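Local structure of sister chromatid cohesion protein (Chaetomium thermophilum, 5T8V) at residues A[940-951]-A[989-1000]; A[1008-1016]-A[1035-1046]. The protein probably loads the cohesin ring onto chromatin, the fragment here being the C-terminal, largely helical HEAT-repeat part of the Scc2 cohesin loader. All coordinates share one frame; numbering follows the deposited sequence.

Contact 1 of 2, residues A[940-951]-A[989-1000]; sequences EPLARLVISSLK and LDSHHEMFKEHF
The ammonium of K951 donates to the backbone carbonyl of H999, with NZ 2.6 Å from O, approaching above the carbonyl plane (41° out of it). The same group lies over one face of the F1000 ring: K951 NZ sits 4.5 Å from the ring centroid in a cation-pi contact, and CE rests on that face too, offset toward the rim. A bend at chi2 (-76°) turns the lysine back from the helix surface to the loop. With alanine in place of this lysine, the H999 carbonyl would probably lose this donor, and the F1000 ring both its cation and the CE packed on that face. L950 meets the same ring from another direction, its CB 3.7 Å from F1000 CZ. One turn back, I947 reaches the loop with both branches: on the CG1-CD1 arm, CD1 lies over the F996 face, 4.2 Å from the centroid, and CG1 is 3.4 Å from F996 CE2, while CG2 lies over the H999 imidazole. V946 approaches F996 in the ring plane, its CG1 at the edge, so the phenyl is met from a face by one residue and at its rim by the other. Toward the start of 940-951, the small A943 admits both M995 and L989; its CB is 3.7 Å from M995 CG, while L989 CD1 reaches the A943 backbone nitrogen at 3.5 Å. L942 and L989 also meet W930 of helix 919-935. This is plain packing in a helical-repeat solenoid of HEAT type, where the irregular chain following helix 969-986 folds back over helix 940-960.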
loop_
_atom_site.group_PDB
_atom_site.type_symbol
_atom_site.label_atom_id
_atom_site.label_comp_id
_atom_site.label_asym_id
_atom_site.label_seq_id
_atom_site.Cartn_x
_atom_site.Cartn_y
_atom_site.Cartn_z
ATOM N N GLU A 940 -1.030 -33.741 62.447
ATOM C CA GLU A 940 -1.459 -35.123 62.640
ATOM C C GLU A 940 -2.501 -35.584 61.628
ATOM O O GLU A 940 -2.456 -36.764 61.246
ATOM C CB GLU A 940 -1.982 -35.300 64.071
ATOM C CG GLU A 940 -2.382 -36.734 64.419
ATOM C CD GLU A 940 -3.811 -37.074 64.021
ATOM O OE1 GLU A 940 -4.655 -36.155 63.970
ATOM O OE2 GLU A 940 -4.087 -38.265 63.758
ATOM N N PRO A 941 -3.460 -34.764 61.178
ATOM C CA PRO A 941 -4.403 -35.276 60.165
ATOM C C PRO A 941 -3.722 -35.710 58.878
ATOM O O PRO A 941 -4.054 -36.771 58.329
ATOM C CB PRO A 941 -5.363 -34.096 59.943
ATOM C CG PRO A 941 -4.720 -32.919 60.588
ATOM C CD PRO A 941 -3.876 -33.445 61.685
ATOM N N LEU A 942 -2.769 -34.921 58.379
ATOM C CA LEU A 942 -2.022 -35.326 57.195
ATOM C C LEU A 942 -1.268 -36.625 57.443
ATOM O O LEU A 942 -1.376 -37.580 56.665
ATOM C CB LEU A 942 -1.057 -34.214 56.779
ATOM C CG LEU A 942 -1.687 -32.981 56.128
ATOM C CD1 LEU A 942 -0.648 -31.883 55.954
ATOM C CD2 LEU A 942 -2.308 -33.339 54.790
ATOM N N ALA A 943 -0.494 -36.681 58.529
ATOM C CA ALA A 943 0.228 -37.904 58.865
ATOM C C ALA A 943 -0.715 -39.098 58.919
ATOM O O ALA A 943 -0.364 -40.199 58.483
ATOM C CB ALA A 943 0.954 -37.734 60.199
ATOM N N ARG A 944 -1.921 -38.897 59.449
ATOM C CA ARG A 944 -2.904 -39.971 59.505
ATOM C C ARG A 944 -3.320 -40.399 58.105
ATOM O O ARG A 944 -3.465 -41.595 57.829
ATOM C CB ARG A 944 -4.118 -39.515 60.315
ATOM C CG ARG A 944 -5.197 -40.573 60.503
ATOM C CD ARG A 944 -6.392 -40.010 61.262
ATOM N NE ARG A 944 -7.014 -38.896 60.550
ATOM C CZ ARG A 944 -8.024 -38.170 61.022
ATOM N NH1 ARG A 944 -8.536 -38.433 62.216
ATOM N NH2 ARG A 944 -8.521 -37.177 60.296
ATOM N N LEU A 945 -3.513 -39.434 57.204
ATOM C CA LEU A 945 -3.850 -39.765 55.824
ATOM C C LEU A 945 -2.747 -40.598 55.177
ATOM O O LEU A 945 -3.010 -41.656 54.586
ATOM C CB LEU A 945 -4.096 -38.478 55.039
ATOM C CG LEU A 945 -4.385 -38.602 53.544
ATOM C CD1 LEU A 945 -5.565 -39.526 53.288
ATOM C CD2 LEU A 945 -4.640 -37.220 52.966
ATOM N N VAL A 946 -1.499 -40.138 55.290
ATOM C CA VAL A 946 -0.372 -40.858 54.699
ATOM C C VAL A 946 -0.282 -42.266 55.278
ATOM O O VAL A 946 -0.126 -43.251 54.546
ATOM C CB VAL A 946 0.935 -40.074 54.919
ATOM C CG1 VAL A 946 2.124 -40.811 54.307
ATOM C CG2 VAL A 946 0.824 -38.667 54.339
ATOM N N ILE A 947 -0.382 -42.379 56.604
ATOM C CA ILE A 947 -0.226 -43.675 57.261
ATOM C C ILE A 947 -1.331 -44.627 56.824
ATOM O O ILE A 947 -1.080 -45.797 56.515
ATOM C CB ILE A 947 -0.201 -43.500 58.790
ATOM C CG1 ILE A 947 1.064 -42.742 59.209
ATOM C CG2 ILE A 947 -0.252 -44.858 59.496
ATOM C CD1 ILE A 947 1.064 -42.280 60.654
ATOM N N SER A 948 -2.575 -44.144 56.798
ATOM C CA SER A 948 -3.677 -44.994 56.362
ATOM C C SER A 948 -3.471 -45.455 54.925
ATOM O O SER A 948 -3.724 -46.620 54.597
ATOM C CB SER A 948 -5.007 -44.253 56.508
ATOM O OG SER A 948 -5.014 -43.050 55.758
ATOM N N SER A 949 -3.000 -44.559 54.056
ATOM C CA SER A 949 -2.759 -44.938 52.667
ATOM C C SER A 949 -1.685 -46.018 52.570
ATOM O O SER A 949 -1.854 -47.017 51.862
ATOM C CB SER A 949 -2.367 -43.707 51.853
ATOM O OG SER A 949 -3.418 -42.757 51.834
ATOM N N LEU A 950 -0.571 -45.834 53.282
ATOM C CA LEU A 950 0.504 -46.823 53.247
ATOM C C LEU A 950 0.028 -48.170 53.780
ATOM O O LEU A 950 0.245 -49.218 53.152
ATOM C CB LEU A 950 1.700 -46.310 54.051
ATOM C CG LEU A 950 2.389 -45.074 53.470
ATOM C CD1 LEU A 950 3.297 -44.418 54.500
ATOM C CD2 LEU A 950 3.178 -45.443 52.224
ATOM N N LYS A 951 -0.615 -48.162 54.951
ATOM C CA LYS A 951 -1.229 -49.377 55.475
ATOM C C LYS A 951 -2.066 -50.053 54.400
ATOM O O LYS A 951 -1.945 -51.259 54.166
ATOM C CB LYS A 951 -2.090 -49.049 56.699
ATOM C CG LYS A 951 -1.302 -48.641 57.942
ATOM C CD LYS A 951 -0.663 -49.843 58.620
ATOM C CE LYS A 951 0.359 -49.419 59.664
ATOM N NZ LYS A 951 1.207 -50.559 60.118
ATOM N N LEU A 989 6.605 -34.718 55.881
ATOM C CA LEU A 989 6.462 -34.763 57.336
ATOM C C LEU A 989 7.694 -35.369 58.000
ATOM O O LEU A 989 7.599 -36.266 58.836
ATOM C CB LEU A 989 5.203 -35.542 57.699
ATOM C CG LEU A 989 3.889 -34.972 57.154
ATOM C CD1 LEU A 989 2.748 -35.951 57.376
ATOM C CD2 LEU A 989 3.572 -33.631 57.802
ATOM N N ASP A 990 8.873 -34.871 57.626
ATOM C CA ASP A 990 10.108 -35.382 58.212
ATOM C C ASP A 990 10.229 -35.008 59.682
ATOM O O ASP A 990 10.881 -35.723 60.451
ATOM C CB ASP A 990 11.314 -34.860 57.434
ATOM C CG ASP A 990 11.312 -35.308 55.985
ATOM O OD1 ASP A 990 10.591 -36.275 55.662
ATOM O OD2 ASP A 990 12.036 -34.695 55.172
ATOM N N SER A 991 9.614 -33.896 60.094
ATOM C CA SER A 991 9.656 -33.499 61.495
ATOM C C SER A 991 8.851 -34.442 62.381
ATOM O O SER A 991 9.134 -34.538 63.580
ATOM C CB SER A 991 9.142 -32.066 61.651
ATOM O OG SER A 991 7.787 -31.965 61.258
ATOM N N HIS A 992 7.862 -35.132 61.824
ATOM C CA HIS A 992 7.062 -36.107 62.567
ATOM C C HIS A 992 7.583 -37.522 62.349
ATOM O O HIS A 992 6.826 -38.458 62.095
ATOM C CB HIS A 992 5.598 -35.999 62.165
ATOM C CG HIS A 992 5.014 -34.639 62.388
ATOM N ND1 HIS A 992 5.295 -33.567 61.570
ATOM C CD2 HIS A 992 4.174 -34.174 63.342
ATOM C CE1 HIS A 992 4.652 -32.499 62.009
ATOM N NE2 HIS A 992 3.962 -32.842 63.082
ATOM N N HIS A 993 8.903 -37.688 62.452
ATOM C CA HIS A 993 9.511 -39.001 62.290
ATOM C C HIS A 993 9.092 -39.980 63.378
ATOM O O HIS A 993 9.412 -41.169 63.270
ATOM C CB HIS A 993 11.036 -38.876 62.269
ATOM C CG HIS A 993 11.614 -38.254 63.502
ATOM N ND1 HIS A 993 11.569 -36.898 63.744
ATOM C CD2 HIS A 993 12.259 -38.804 64.557
ATOM C CE1 HIS A 993 12.158 -36.639 64.899
ATOM N NE2 HIS A 993 12.585 -37.780 65.413
ATOM N N GLU A 994 8.395 -39.519 64.415
ATOM C CA GLU A 994 7.913 -40.397 65.472
ATOM C C GLU A 994 6.461 -40.810 65.287
ATOM O O GLU A 994 6.089 -41.918 65.688
ATOM C CB GLU A 994 8.073 -39.716 66.836
ATOM C CG GLU A 994 8.473 -40.664 67.958
ATOM C CD GLU A 994 9.849 -41.267 67.747
ATOM O OE1 GLU A 994 10.668 -40.649 67.036
ATOM O OE2 GLU A 994 10.110 -42.363 68.288
ATOM N N MET A 995 5.634 -39.951 64.688
ATOM C CA MET A 995 4.247 -40.312 64.418
ATOM C C MET A 995 4.139 -41.529 63.511
ATOM O O MET A 995 3.120 -42.228 63.546
ATOM C CB MET A 995 3.512 -39.124 63.788
ATOM C CG MET A 995 2.084 -39.418 63.333
ATOM S SD MET A 995 0.996 -39.945 64.674
ATOM C CE MET A 995 -0.509 -40.304 63.767
ATOM N N PHE A 996 5.164 -41.800 62.703
ATOM C CA PHE A 996 5.124 -42.917 61.768
ATOM C C PHE A 996 5.681 -44.205 62.357
ATOM O O PHE A 996 5.263 -45.293 61.944
ATOM C CB PHE A 996 5.900 -42.562 60.496
ATOM C CG PHE A 996 5.155 -41.640 59.571
ATOM C CD1 PHE A 996 5.152 -40.272 59.787
ATOM C CD2 PHE A 996 4.458 -42.143 58.485
ATOM C CE1 PHE A 996 4.467 -39.425 58.939
ATOM C CE2 PHE A 996 3.772 -41.300 57.632
ATOM C CZ PHE A 996 3.776 -39.939 57.860
ATOM N N LYS A 997 6.608 -44.120 63.313
ATOM C CA LYS A 997 7.175 -45.339 63.880
ATOM C C LYS A 997 6.157 -46.087 64.731
ATOM O O LYS A 997 6.270 -47.307 64.898
ATOM C CB LYS A 997 8.416 -45.016 64.711
ATOM C CG LYS A 997 9.264 -46.245 65.015
ATOM C CD LYS A 997 10.280 -45.995 66.118
ATOM C CE LYS A 997 11.061 -47.264 66.429
ATOM N NZ LYS A 997 12.018 -47.084 67.552
ATOM N N GLU A 998 5.161 -45.383 65.274
ATOM C CA GLU A 998 4.162 -46.045 66.108
ATOM C C GLU A 998 3.345 -47.053 65.311
ATOM O O GLU A 998 2.848 -48.033 65.876
ATOM C CB GLU A 998 3.238 -45.007 66.749
ATOM C CG GLU A 998 3.959 -43.898 67.506
ATOM C CD GLU A 998 4.949 -44.427 68.527
ATOM O OE1 GLU A 998 6.120 -44.659 68.159
ATOM O OE2 GLU A 998 4.554 -44.617 69.697
ATOM N N HIS A 999 3.196 -46.834 64.004
ATOM C CA HIS A 999 2.416 -47.721 63.149
ATOM C C HIS A 999 3.277 -48.642 62.299
ATOM O O HIS A 999 2.819 -49.725 61.920
ATOM C CB HIS A 999 1.506 -46.901 62.228
ATOM C CG HIS A 999 0.639 -45.921 62.955
ATOM N ND1 HIS A 999 1.135 -44.767 63.521
ATOM C CD2 HIS A 999 -0.690 -45.925 63.210
ATOM C CE1 HIS A 999 0.148 -44.100 64.092
ATOM N NE2 HIS A 999 -0.971 -44.782 63.918
ATOM N N PHE A 1000 4.508 -48.237 61.986
ATOM C CA PHE A 1000 5.467 -49.065 61.259
ATOM C C PHE A 1000 6.625 -49.371 62.201
ATOM O O PHE A 1000 7.634 -48.651 62.203
ATOM C CB PHE A 1000 5.957 -48.353 59.997
ATOM C CG PHE A 1000 4.845 -47.865 59.111
ATOM C CD1 PHE A 1000 4.329 -48.674 58.114
ATOM C CD2 PHE A 1000 4.311 -46.599 59.283
ATOM C CE1 PHE A 1000 3.303 -48.227 57.302
ATOM C CE2 PHE A 1000 3.286 -46.147 58.475
ATOM C CZ PHE A 1000 2.781 -46.960 57.484
#

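Contact 2 of 2, residues A[1008-1016]-A[1035-1046]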
loop_
_atom_site.group_PDB
_atom_site.type_symbol
_atom_site.label_atom_id
_atom_site.label_comp_id
_atom_site.label_asym_id
_atom_site.label_seq_id
_atom_site.Cartn_x
_atom_site.Cartn_y
_atom_site.Cartn_z
ATOM N N VAL A 1008 10.788 -40.873 56.195
ATOM C CA VAL A 1008 9.403 -40.870 55.730
ATOM C C VAL A 1008 9.395 -40.956 54.208
ATOM O O VAL A 1008 8.816 -41.884 53.634
ATOM C CB VAL A 1008 8.632 -39.628 56.220
ATOM C CG1 VAL A 1008 7.155 -39.751 55.872
ATOM C CG2 VAL A 1008 8.817 -39.443 57.722
ATOM N N SER A 1009 10.028 -39.984 53.547
ATOM C CA SER A 1009 10.248 -40.070 52.107
ATOM C C SER A 1009 10.729 -41.462 51.719
ATOM O O SER A 1009 10.134 -42.131 50.865
ATOM C CB SER A 1009 11.267 -39.012 51.678
ATOM O OG SER A 1009 11.086 -37.804 52.398
ATOM N N LYS A 1010 11.809 -41.918 52.358
ATOM C CA LYS A 1010 12.329 -43.251 52.082
ATOM C C LYS A 1010 11.367 -44.338 52.534
ATOM O O LYS A 1010 11.396 -45.447 51.992
ATOM C CB LYS A 1010 13.686 -43.437 52.760
ATOM C CG LYS A 1010 14.178 -44.871 52.749
ATOM C CD LYS A 1010 15.678 -44.952 52.941
ATOM C CE LYS A 1010 16.132 -46.394 53.087
ATOM N NZ LYS A 1010 17.607 -46.532 52.956
ATOM N N LEU A 1011 10.521 -44.059 53.526
ATOM C CA LEU A 1011 9.511 -45.034 53.923
ATOM C C LEU A 1011 8.474 -45.210 52.822
ATOM O O LEU A 1011 8.148 -46.339 52.429
ATOM C CB LEU A 1011 8.851 -44.602 55.235
ATOM C CG LEU A 1011 7.722 -45.486 55.775
ATOM C CD1 LEU A 1011 8.175 -46.930 55.933
ATOM C CD2 LEU A 1011 7.215 -44.941 57.103
ATOM N N MET A 1012 7.957 -44.097 52.298
ATOM C CA MET A 1012 7.011 -44.160 51.190
ATOM C C MET A 1012 7.628 -44.867 49.989
ATOM O O MET A 1012 7.046 -45.812 49.437
ATOM C CB MET A 1012 6.557 -42.745 50.823
ATOM C CG MET A 1012 5.914 -41.995 51.987
ATOM S SD MET A 1012 5.286 -40.354 51.576
ATOM C CE MET A 1012 6.804 -39.426 51.407
ATOM N N VAL A 1013 8.822 -44.434 49.580
ATOM C CA VAL A 1013 9.494 -45.066 48.446
ATOM C C VAL A 1013 9.660 -46.560 48.693
ATOM O O VAL A 1013 9.342 -47.391 47.835
ATOM C CB VAL A 1013 10.849 -44.383 48.180
ATOM C CG1 VAL A 1013 11.628 -45.127 47.096
ATOM C CG2 VAL A 1013 10.640 -42.929 47.776
ATOM N N ASP A 1014 10.159 -46.922 49.877
ATOM C CA ASP A 1014 10.423 -48.324 50.185
ATOM C C ASP A 1014 9.150 -49.160 50.168
ATOM O O ASP A 1014 9.198 -50.353 49.845
ATOM C CB ASP A 1014 11.108 -48.444 51.547
ATOM C CG ASP A 1014 12.565 -48.024 51.506
ATOM O OD1 ASP A 1014 12.943 -47.273 50.581
ATOM O OD2 ASP A 1014 13.331 -48.442 52.401
ATOM N N ILE A 1015 8.009 -48.565 50.518
ATOM C CA ILE A 1015 6.767 -49.329 50.517
ATOM C C ILE A 1015 6.181 -49.439 49.111
ATOM O O ILE A 1015 5.536 -50.444 48.787
ATOM C CB ILE A 1015 5.757 -48.704 51.498
ATOM C CG1 ILE A 1015 6.278 -48.829 52.934
ATOM C CG2 ILE A 1015 4.385 -49.382 51.377
ATOM C CD1 ILE A 1015 5.442 -48.105 53.970
ATOM N N VAL A 1016 6.393 -48.441 48.254
ATOM C CA VAL A 1016 5.693 -48.407 46.970
ATOM C C VAL A 1016 6.511 -49.049 45.852
ATOM O O VAL A 1016 5.955 -49.732 44.988
ATOM C CB VAL A 1016 5.311 -46.957 46.617
ATOM C CG1 VAL A 1016 4.591 -46.905 45.271
ATOM C CG2 VAL A 1016 4.433 -46.362 47.705
ATOM N N CYS A 1035 3.874 -42.565 41.788
ATOM C CA CYS A 1035 4.026 -42.217 43.196
ATOM C C CYS A 1035 5.486 -41.939 43.539
ATOM O O CYS A 1035 5.830 -40.850 44.017
ATOM C CB CYS A 1035 3.468 -43.346 44.063
ATOM S SG CYS A 1035 3.820 -43.189 45.823
ATOM N N VAL A 1036 6.366 -42.916 43.303
ATOM C CA VAL A 1036 7.775 -42.730 43.648
ATOM C C VAL A 1036 8.361 -41.523 42.927
ATOM O O VAL A 1036 9.259 -40.854 43.454
ATOM C CB VAL A 1036 8.582 -44.008 43.343
ATOM C CG1 VAL A 1036 8.500 -44.351 41.877
ATOM C CG2 VAL A 1036 10.033 -43.842 43.771
ATOM N N GLY A 1037 7.884 -41.231 41.716
ATOM C CA GLY A 1037 8.362 -40.049 41.015
ATOM C C GLY A 1037 7.949 -38.765 41.710
ATOM O O GLY A 1037 8.769 -37.862 41.919
ATOM N N LEU A 1038 6.667 -38.667 42.078
ATOM C CA LEU A 1038 6.189 -37.502 42.817
ATOM C C LEU A 1038 6.955 -37.327 44.122
ATOM O O LEU A 1038 7.256 -36.198 44.527
ATOM C CB LEU A 1038 4.691 -37.641 43.094
ATOM C CG LEU A 1038 3.767 -37.621 41.878
ATOM C CD1 LEU A 1038 2.476 -38.364 42.180
ATOM C CD2 LEU A 1038 3.473 -36.191 41.468
ATOM N N VAL A 1039 7.272 -38.430 44.798
ATOM C CA VAL A 1039 8.020 -38.342 46.049
ATOM C C VAL A 1039 9.436 -37.847 45.787
ATOM O O VAL A 1039 9.924 -36.924 46.451
ATOM C CB VAL A 1039 8.024 -39.703 46.766
ATOM C CG1 VAL A 1039 8.922 -39.665 48.000
ATOM C CG2 VAL A 1039 6.606 -40.101 47.153
ATOM N N CYS A 1040 10.115 -38.452 44.811
ATOM C CA CYS A 1040 11.524 -38.146 44.584
ATOM C C CYS A 1040 11.717 -36.714 44.104
ATOM O O CYS A 1040 12.697 -36.059 44.478
ATOM C CB CYS A 1040 12.118 -39.128 43.577
ATOM S SG CYS A 1040 12.249 -40.821 44.181
ATOM N N GLN A 1041 10.800 -36.206 43.274
ATOM C CA GLN A 1041 11.001 -34.874 42.712
ATOM C C GLN A 1041 11.116 -33.815 43.802
ATOM O O GLN A 1041 11.768 -32.786 43.597
ATOM C CB GLN A 1041 9.870 -34.530 41.741
ATOM C CG GLN A 1041 8.598 -34.011 42.388
ATOM C CD GLN A 1041 7.549 -33.636 41.367
ATOM O OE1 GLN A 1041 7.045 -32.514 41.365
ATOM N NE2 GLN A 1041 7.217 -34.573 40.485
ATOM N N SER A 1042 10.499 -34.047 44.962
ATOM C CA SER A 1042 10.595 -33.131 46.091
ATOM C C SER A 1042 11.549 -33.618 47.176
ATOM O O SER A 1042 11.845 -32.857 48.104
ATOM C CB SER A 1042 9.211 -32.896 46.703
ATOM O OG SER A 1042 8.385 -32.162 45.815
ATOM N N SER A 1043 12.026 -34.857 47.088
ATOM C CA SER A 1043 13.052 -35.387 47.986
ATOM C C SER A 1043 14.120 -36.050 47.127
ATOM O O SER A 1043 14.246 -37.280 47.102
ATOM C CB SER A 1043 12.457 -36.370 48.995
ATOM O OG SER A 1043 11.551 -35.716 49.869
ATOM N N PRO A 1044 14.911 -35.254 46.404
ATOM C CA PRO A 1044 15.795 -35.831 45.378
ATOM C C PRO A 1044 16.774 -36.866 45.901
ATOM O O PRO A 1044 17.238 -37.701 45.113
ATOM C CB PRO A 1044 16.530 -34.603 44.819
ATOM C CG PRO A 1044 15.635 -33.451 45.127
ATOM C CD PRO A 1044 14.985 -33.783 46.431
ATOM N N ARG A 1045 17.115 -36.849 47.191
ATOM C CA ARG A 1045 18.081 -37.815 47.699
ATOM C C ARG A 1045 17.599 -39.250 47.539
ATOM O O ARG A 1045 18.422 -40.173 47.543
ATOM C CB ARG A 1045 18.398 -37.527 49.166
ATOM C CG ARG A 1045 19.256 -36.283 49.367
ATOM C CD ARG A 1045 20.336 -36.496 50.417
ATOM N NE ARG A 1045 21.225 -37.607 50.078
ATOM C CZ ARG A 1045 22.241 -37.530 49.223
ATOM N NH1 ARG A 1045 22.514 -36.392 48.598
ATOM N NH2 ARG A 1045 22.989 -38.601 48.986
ATOM N N ASN A 1046 16.290 -39.465 47.391
ATOM C CA ASN A 1046 15.784 -40.808 47.145
ATOM C C ASN A 1046 16.121 -41.302 45.744
ATOM O O ASN A 1046 16.170 -42.516 45.528
ATOM C CB ASN A 1046 14.270 -40.852 47.359
ATOM C CG ASN A 1046 13.890 -40.862 48.827
ATOM O OD1 ASN A 1046 13.228 -39.947 49.316
ATOM N ND2 ASN A 1046 14.307 -41.904 49.539
#
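V1013 and V1039 interlock where the two helices pack, V1013 CG2 lying 3.7 Å from V1039 CG1. The other methyl of V1013 is used as well: CG1 touches V1036 CG2 at 3.9 Å, so one valine bridges V1036 and V1039, about a turn apart on the facing helix. With CG1 anti to the backbone N (chi1 174°) and CG2 anti to the carbonyl carbon, its two branches are spread toward these separate partners. M1012 adds its terminal CE against V1039 CG1, the chain being bent at chi3, and its side chain also touches V980 of helix 969-986. Further along, V1016 presents both methyls to the sulfur of C1035, with CG2 3.7 Å from SG. The short segments run nearly antiparallel, at 159°, with axes 9.6 Å apart, as expected of neighbouring helices in a HEAT-repeat solenoid. Toward the start of helix 1009-1016 the close apolar fit gives way to a polar, less interlocked end, with exposed K1010 at its border. N1046, from the turn after helix 1026-1042, slides past V1013 in the opposite direction and lays its amide against the first turn: OD1 is 3.2 Å from S1009 CB, and ND2 is 3.6 Å from K1010 CB. No clear hydrogen bond crosses here. The hydroxyl of S1009 instead has its strongest polar partner in N988, whose side chain also touches S1043. K1010 contributes little beyond its CA and CB, for the rest of its extended chain leads away from N1046 toward the solvent side.

Overall arrangement
Both contacts are largely buried and lie far from the centre of the chain, with centres about 14 Å apart. Contact 1 reaches the surface at exposed E940 and partly exposed K951, contact 2 at exposed K1010. They differ in what they join: contact 1 sets helix 940-960 against an irregular loop, whereas contact 2 pairs two nearly antiparallel helices. Aromatic rings and a lysine give contact 1 its character, and a hydrogen bond crosses it; contact 2 relies on branched aliphatic groups and sulfur, with polar residues gathered at one end. The two meet directly where L950 packs on I1015 and where L989 and D990 touch V1008. Helix 969-986 borders both, touching V946 in one and M1012 in the other.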